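Local coordinates for hypothetical protein HI0074 (Haemophilus influenzae, PDB 1JOG), which is probably the RNase toxin HepT of a type VII toxin-antitoxin pair, a homodimer neutralised by its cognate antitoxin MntA, at residues A[56-61]-A[82-87]; A[13-18]-A[127-132]. One frame throughout, in Å; residues are numbered along the deposited sequence.

Contact 1 (A[56-61]-A[82-87]); sequences LSLKMM and DILREA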
loop_
_atom_site.group_PDB
_atom_site.type_symbol
_atom_site.label_atom_id
_atom_site.label_comp_id
_atom_site.label_asym_id
_atom_site.label_seq_id
_atom_site.Cartn_x
_atom_site.Cartn_y
_atom_site.Cartn_z
ATOM N N LEU A 56 6.489 -9.876 -3.116
ATOM C CA LEU A 56 6.378 -11.257 -3.575
ATOM C C LEU A 56 7.671 -11.671 -4.240
ATOM O O LEU A 56 8.205 -12.789 -3.994
ATOM C CB LEU A 56 5.191 -11.421 -4.531
ATOM C CG LEU A 56 3.673 -11.684 -4.263
ATOM C CD1 LEU A 56 3.335 -11.656 -2.826
ATOM C CD2 LEU A 56 2.771 -10.652 -4.984
ATOM N N SER A 57 8.218 -10.774 -5.062
ATOM C CA SER A 57 9.498 -11.122 -5.732
ATOM C C SER A 57 10.515 -11.432 -4.653
ATOM O O SER A 57 11.300 -12.361 -4.810
ATOM C CB SER A 57 10.073 -9.975 -6.626
ATOM O OG SER A 57 9.225 -9.723 -7.753
ATOM N N LEU A 58 10.530 -10.657 -3.557
ATOM C CA LEU A 58 11.513 -10.964 -2.545
ATOM C C LEU A 58 11.133 -12.199 -1.741
ATOM O O LEU A 58 12.010 -12.921 -1.249
ATOM C CB LEU A 58 11.806 -9.763 -1.649
ATOM C CG LEU A 58 13.047 -9.152 -2.297
ATOM C CD1 LEU A 58 12.797 -7.748 -2.841
ATOM C CD2 LEU A 58 14.187 -9.229 -1.330
ATOM N N LYS A 59 9.840 -12.468 -1.619
ATOM C CA LYS A 59 9.461 -13.646 -0.869
ATOM C C LYS A 59 9.956 -14.850 -1.657
ATOM O O LYS A 59 10.501 -15.742 -1.070
ATOM C CB LYS A 59 7.954 -13.725 -0.634
ATOM C CG LYS A 59 7.555 -13.240 0.723
ATOM C CD LYS A 59 6.613 -12.056 0.642
ATOM C CE LYS A 59 6.170 -11.546 2.028
ATOM N NZ LYS A 59 4.903 -10.743 1.831
HETATM N N MSE A 60 9.833 -14.816 -2.986
HETATM C CA MSE A 60 10.256 -15.922 -3.853
HETATM C C MSE A 60 11.756 -16.117 -3.866
HETATM O O MSE A 60 12.208 -17.239 -3.857
HETATM C CB MSE A 60 9.773 -15.713 -5.316
HETATM C CG MSE A 60 8.235 -15.808 -5.441
HETATM SE SE MSE A 60 7.591 -17.606 -4.949
HETATM C CE MSE A 60 6.797 -17.401 -3.410
HETATM N N MSE A 61 12.539 -15.047 -3.880
HETATM C CA MSE A 61 13.951 -15.252 -3.859
HETATM C C MSE A 61 14.214 -15.954 -2.529
HETATM O O MSE A 61 15.079 -16.784 -2.441
HETATM C CB MSE A 61 14.726 -13.940 -3.833
HETATM C CG MSE A 61 14.667 -13.135 -5.120
HETATM SE SE MSE A 61 15.565 -11.396 -4.816
HETATM C CE MSE A 61 14.366 -10.644 -6.223
ATOM N N ASP A 82 21.282 -10.006 2.127
ATOM C CA ASP A 82 21.818 -11.350 2.079
ATOM C C ASP A 82 20.994 -12.048 1.029
ATOM O O ASP A 82 21.523 -12.736 0.157
ATOM C CB ASP A 82 21.643 -12.041 3.432
ATOM C CG ASP A 82 22.571 -11.482 4.479
ATOM O OD1 ASP A 82 23.708 -11.117 4.054
ATOM O OD2 ASP A 82 22.176 -11.420 5.687
ATOM N N ILE A 83 19.683 -11.863 1.105
ATOM C CA ILE A 83 18.736 -12.452 0.150
ATOM C C ILE A 83 19.166 -12.002 -1.282
ATOM O O ILE A 83 19.219 -12.825 -2.223
ATOM C CB ILE A 83 17.266 -11.928 0.463
ATOM C CG1 ILE A 83 16.782 -12.403 1.844
ATOM C CG2 ILE A 83 16.298 -12.372 -0.588
ATOM C CD1 ILE A 83 16.542 -13.876 1.913
ATOM N N LEU A 84 19.464 -10.701 -1.449
ATOM C CA LEU A 84 19.872 -10.207 -2.777
ATOM C C LEU A 84 21.190 -10.813 -3.145
ATOM O O LEU A 84 21.333 -11.261 -4.251
ATOM C CB LEU A 84 19.991 -8.696 -2.828
ATOM C CG LEU A 84 18.722 -7.899 -2.538
ATOM C CD1 LEU A 84 18.977 -6.339 -2.792
ATOM C CD2 LEU A 84 17.623 -8.474 -3.365
ATOM N N ARG A 85 22.169 -10.804 -2.250
ATOM C CA ARG A 85 23.430 -11.476 -2.586
ATOM C C ARG A 85 23.250 -12.941 -2.998
ATOM O O ARG A 85 23.799 -13.355 -4.036
ATOM C CB ARG A 85 24.397 -11.410 -1.431
ATOM C CG ARG A 85 25.024 -10.031 -1.339
ATOM C CD ARG A 85 25.766 -9.876 -0.054
ATOM N NE ARG A 85 25.831 -8.486 0.369
ATOM C CZ ARG A 85 25.643 -8.104 1.621
ATOM N NH1 ARG A 85 25.377 -9.009 2.560
ATOM N NH2 ARG A 85 25.716 -6.822 1.931
ATOM N N GLU A 86 22.490 -13.729 -2.216
ATOM C CA GLU A 86 22.270 -15.150 -2.564
ATOM C C GLU A 86 21.588 -15.289 -3.917
ATOM O O GLU A 86 22.029 -16.033 -4.775
ATOM C CB GLU A 86 21.457 -15.831 -1.488
ATOM C CG GLU A 86 22.290 -16.626 -0.490
ATOM C CD GLU A 86 23.432 -15.854 0.170
ATOM O OE1 GLU A 86 24.389 -16.521 0.620
ATOM O OE2 GLU A 86 23.386 -14.610 0.262
ATOM N N ALA A 87 20.546 -14.503 -4.126
ATOM C CA ALA A 87 19.826 -14.490 -5.380
ATOM C C ALA A 87 20.761 -14.270 -6.571
ATOM O O ALA A 87 20.515 -14.855 -7.625
ATOM C CB ALA A 87 18.708 -13.382 -5.348
#

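Contact 2 (A[13-18]-A[127-132]); sequences AAFYSL and DFLIES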
loop_
_atom_site.group_PDB
_atom_site.type_symbol
_atom_site.label_atom_id
_atom_site.label_comp_id
_atom_site.label_asym_id
_atom_site.label_seq_id
_atom_site.Cartn_x
_atom_site.Cartn_y
_atom_site.Cartn_z
ATOM N N ALA A 13 0.754 -13.792 -11.367
ATOM C CA ALA A 13 -0.441 -13.059 -11.618
ATOM C C ALA A 13 -0.402 -11.588 -11.103
ATOM O O ALA A 13 -1.074 -10.737 -11.669
ATOM C CB ALA A 13 -1.670 -13.866 -11.083
ATOM N N ALA A 14 0.408 -11.302 -10.078
ATOM C CA ALA A 14 0.487 -9.958 -9.530
ATOM C C ALA A 14 1.234 -9.122 -10.572
ATOM O O ALA A 14 0.810 -8.020 -10.912
ATOM C CB ALA A 14 1.218 -9.952 -8.179
ATOM N N PHE A 15 2.332 -9.685 -11.065
ATOM C CA PHE A 15 3.159 -9.129 -12.133
ATOM C C PHE A 15 2.370 -8.765 -13.371
ATOM O O PHE A 15 2.417 -7.648 -13.866
ATOM C CB PHE A 15 4.185 -10.139 -12.592
ATOM C CG PHE A 15 4.989 -9.678 -13.777
ATOM C CD1 PHE A 15 4.682 -10.101 -15.041
ATOM C CD2 PHE A 15 6.008 -8.761 -13.624
ATOM C CE1 PHE A 15 5.391 -9.597 -16.208
ATOM C CE2 PHE A 15 6.707 -8.263 -14.761
ATOM C CZ PHE A 15 6.387 -8.690 -16.052
ATOM N N TYR A 16 1.645 -9.735 -13.869
ATOM C CA TYR A 16 0.832 -9.556 -15.043
ATOM C C TYR A 16 -0.282 -8.535 -14.794
ATOM O O TYR A 16 -0.583 -7.695 -15.669
ATOM C CB TYR A 16 0.274 -10.900 -15.410
ATOM C CG TYR A 16 -0.727 -10.891 -16.461
ATOM C CD1 TYR A 16 -2.084 -10.969 -16.145
ATOM C CD2 TYR A 16 -0.351 -10.879 -17.785
ATOM C CE1 TYR A 16 -3.044 -11.043 -17.133
ATOM C CE2 TYR A 16 -1.311 -10.952 -18.792
ATOM C CZ TYR A 16 -2.652 -11.033 -18.455
ATOM O OH TYR A 16 -3.602 -11.087 -19.451
ATOM N N SER A 17 -0.894 -8.604 -13.608
ATOM C CA SER A 17 -1.913 -7.612 -13.270
ATOM C C SER A 17 -1.216 -6.211 -13.213
ATOM O O SER A 17 -1.793 -5.205 -13.602
ATOM C CB SER A 17 -2.545 -7.899 -11.922
ATOM O OG SER A 17 -3.497 -6.896 -11.574
ATOM N N LEU A 18 0.016 -6.125 -12.729
ATOM C CA LEU A 18 0.628 -4.783 -12.708
ATOM C C LEU A 18 0.765 -4.328 -14.131
ATOM O O LEU A 18 0.327 -3.241 -14.493
ATOM C CB LEU A 18 2.047 -4.791 -12.128
ATOM C CG LEU A 18 2.644 -3.646 -11.302
ATOM C CD1 LEU A 18 4.091 -3.811 -11.393
ATOM C CD2 LEU A 18 2.258 -2.257 -11.719
ATOM N N ASP A 127 10.865 0.297 -15.615
ATOM C CA ASP A 127 12.126 -0.384 -15.371
ATOM C C ASP A 127 11.844 -1.528 -14.411
ATOM O O ASP A 127 12.313 -2.636 -14.585
ATOM C CB ASP A 127 13.179 0.550 -14.762
ATOM C CG ASP A 127 14.398 -0.229 -14.136
ATOM O OD1 ASP A 127 14.921 0.135 -13.008
ATOM O OD2 ASP A 127 14.840 -1.220 -14.789
ATOM N N PHE A 128 11.029 -1.252 -13.399
ATOM C CA PHE A 128 10.724 -2.292 -12.459
ATOM C C PHE A 128 10.166 -3.447 -13.249
ATOM O O PHE A 128 10.535 -4.589 -13.047
ATOM C CB PHE A 128 9.687 -1.878 -11.395
ATOM C CG PHE A 128 9.392 -2.987 -10.418
ATOM C CD1 PHE A 128 10.331 -3.326 -9.449
ATOM C CD2 PHE A 128 8.208 -3.693 -10.478
ATOM C CE1 PHE A 128 10.078 -4.366 -8.525
ATOM C CE2 PHE A 128 7.936 -4.725 -9.574
ATOM C CZ PHE A 128 8.873 -5.063 -8.585
ATOM N N LEU A 129 9.286 -3.174 -14.190
ATOM C CA LEU A 129 8.789 -4.304 -14.919
ATOM C C LEU A 129 9.863 -5.111 -15.627
ATOM O O LEU A 129 9.802 -6.324 -15.627
ATOM C CB LEU A 129 7.702 -3.873 -15.860
ATOM C CG LEU A 129 6.413 -3.557 -15.079
ATOM C CD1 LEU A 129 5.578 -2.890 -16.096
ATOM C CD2 LEU A 129 5.629 -4.802 -14.419
ATOM N N ILE A 130 10.868 -4.468 -16.208
ATOM C CA ILE A 130 11.912 -5.234 -16.912
ATOM C C ILE A 130 12.628 -6.174 -15.938
ATOM O O ILE A 130 12.683 -7.382 -16.157
ATOM C CB ILE A 130 12.906 -4.313 -17.531
ATOM C CG1 ILE A 130 12.294 -3.710 -18.771
ATOM C CG2 ILE A 130 14.186 -5.036 -17.823
ATOM C CD1 ILE A 130 12.535 -2.208 -18.885
ATOM N N GLU A 131 13.153 -5.610 -14.855
ATOM C CA GLU A 131 13.882 -6.399 -13.836
ATOM C C GLU A 131 13.098 -7.489 -13.169
ATOM O O GLU A 131 13.568 -8.614 -12.995
ATOM C CB GLU A 131 14.439 -5.488 -12.708
ATOM C CG GLU A 131 15.569 -4.555 -13.128
ATOM C CD GLU A 131 16.677 -5.276 -13.893
ATOM O OE1 GLU A 131 16.947 -4.927 -15.070
ATOM O OE2 GLU A 131 17.254 -6.205 -13.321
ATOM N N SER A 132 11.904 -7.116 -12.736
ATOM C CA SER A 132 11.008 -8.020 -12.037
ATOM C C SER A 132 10.678 -9.154 -12.992
ATOM O O SER A 132 10.603 -10.301 -12.594
ATOM C CB SER A 132 9.743 -7.266 -11.540
ATOM O OG SER A 132 8.901 -6.799 -12.581
#

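Contact 1 (A[56-61]-A[82-87])
M61, modelled as selenomethionine, reaches across to A87, its SE lying 3.8 Å from A87 CB. M61 SE also meets L84 CD2 at 3.9 Å, so the heavy atom touches side chains one turn apart on helix 80-89. Nearer its root, M61 packs CB against CG2 of I83, also at 3.9 Å. Its CG stands anti to the carbonyl carbon (chi1 -70°) and the chain runs extended beyond it, an unbranched, pliable reach suited to the step between I83 and A87. L58 adds one methyl: L58 CD2 approaches I83 CG2 at 3.9 Å and L84 CD2 slightly farther off, so the branch serves two partners.

The opposing residues fit by size. A87, a bare methyl, lets the backbones come close, with 6.1 Å between the CA atoms of M61 and A87. Beta-branched I83 offers CG2 directly from its CB, anti to the backbone N, and this methyl is shared by L58 and M61. L84 starts off to one side and brings its CD2 back toward the other helix. The contact is wholly apolar, and the segment axes cross at 65°, confining it to a few residues from each helix. Behind it, the outer side of 82-87 carries a salt bridge between R85 NH1 and D82 OD1, one turn apart.

The pairing lays short helix 80-89 over the C-terminal part of long helix 36-68. W99 and V100 of helix 96-106 pack on L84, L135 of helix 125-140 and I93 pack on M61, and I75 touches I83. The side chain of L58 is about 8 Å from that of R106, probably an active-site residue. The contact thus joins short helix 80-89 to the helical bundle.

Contact 2 (A[13-18]-A[127-132])
L18 and F15, one turn apart on helix 8-26, both bear on L129. The apolar packing is led by L18 CD1, which lies 3.5 Å from L129 CD2, while F15 CE2 meets L129 CD2 obliquely at 3.6 Å. L129 can serve both because its forked end extends toward the other helix although its root points to one side. L18 CD1 also reaches the edge of the F128 ring, 4.2 Å from F128 CD2. S132 CB, from the same helix as F128, lies over one face of that ring, toward the rim. Phenylalanine suits position 15: CG is anti to the backbone N (chi1 175°), and the ring beyond it brings its CE2 edge to L129 and S132, a reach that suits segment axes 11.3 Å apart.

Polar atoms enter differently. S132 OG sits 3.4 Å from F15 CE2, at the edge and near the ring plane, where the weakly positive C-H rim can face an oxygen. S132 OG donates to F128 O at 2.8 Å from above the carbonyl plane, and this carbonyl also accepts from S132 N. Serine therefore places an oxygen in a buried interface while its proton is satisfied within its own helix.

With the segments nearly antiparallel (151°), this is the pairing of the first and last helices of the bundle. Helix 36-68 borders it: F50 meets F128 edge-to-face, as does Y102 of helix 96-106, and K49 touches L18.

Both contacts are mainly buried, but the centre of contact 2 lies about 6 Å, and that of contact 1 about 12 Å, from the centre of the chain. Their four segments occupy four different helices, and in sequence both segments of contact 1 fall between the two that contact 2 brings together. They meet where L56 CD2 packs on A14 CB at 3.6 Å, tying helix 36-68 to helix 8-26. Contact 1 is a steep crossing made by aliphatic groups and selenium; contact 2 is nearly antiparallel, uses aromatic rings and admits a hydroxyl. One attaches a short peripheral helix, the other pairs long helices through the middle of the bundle.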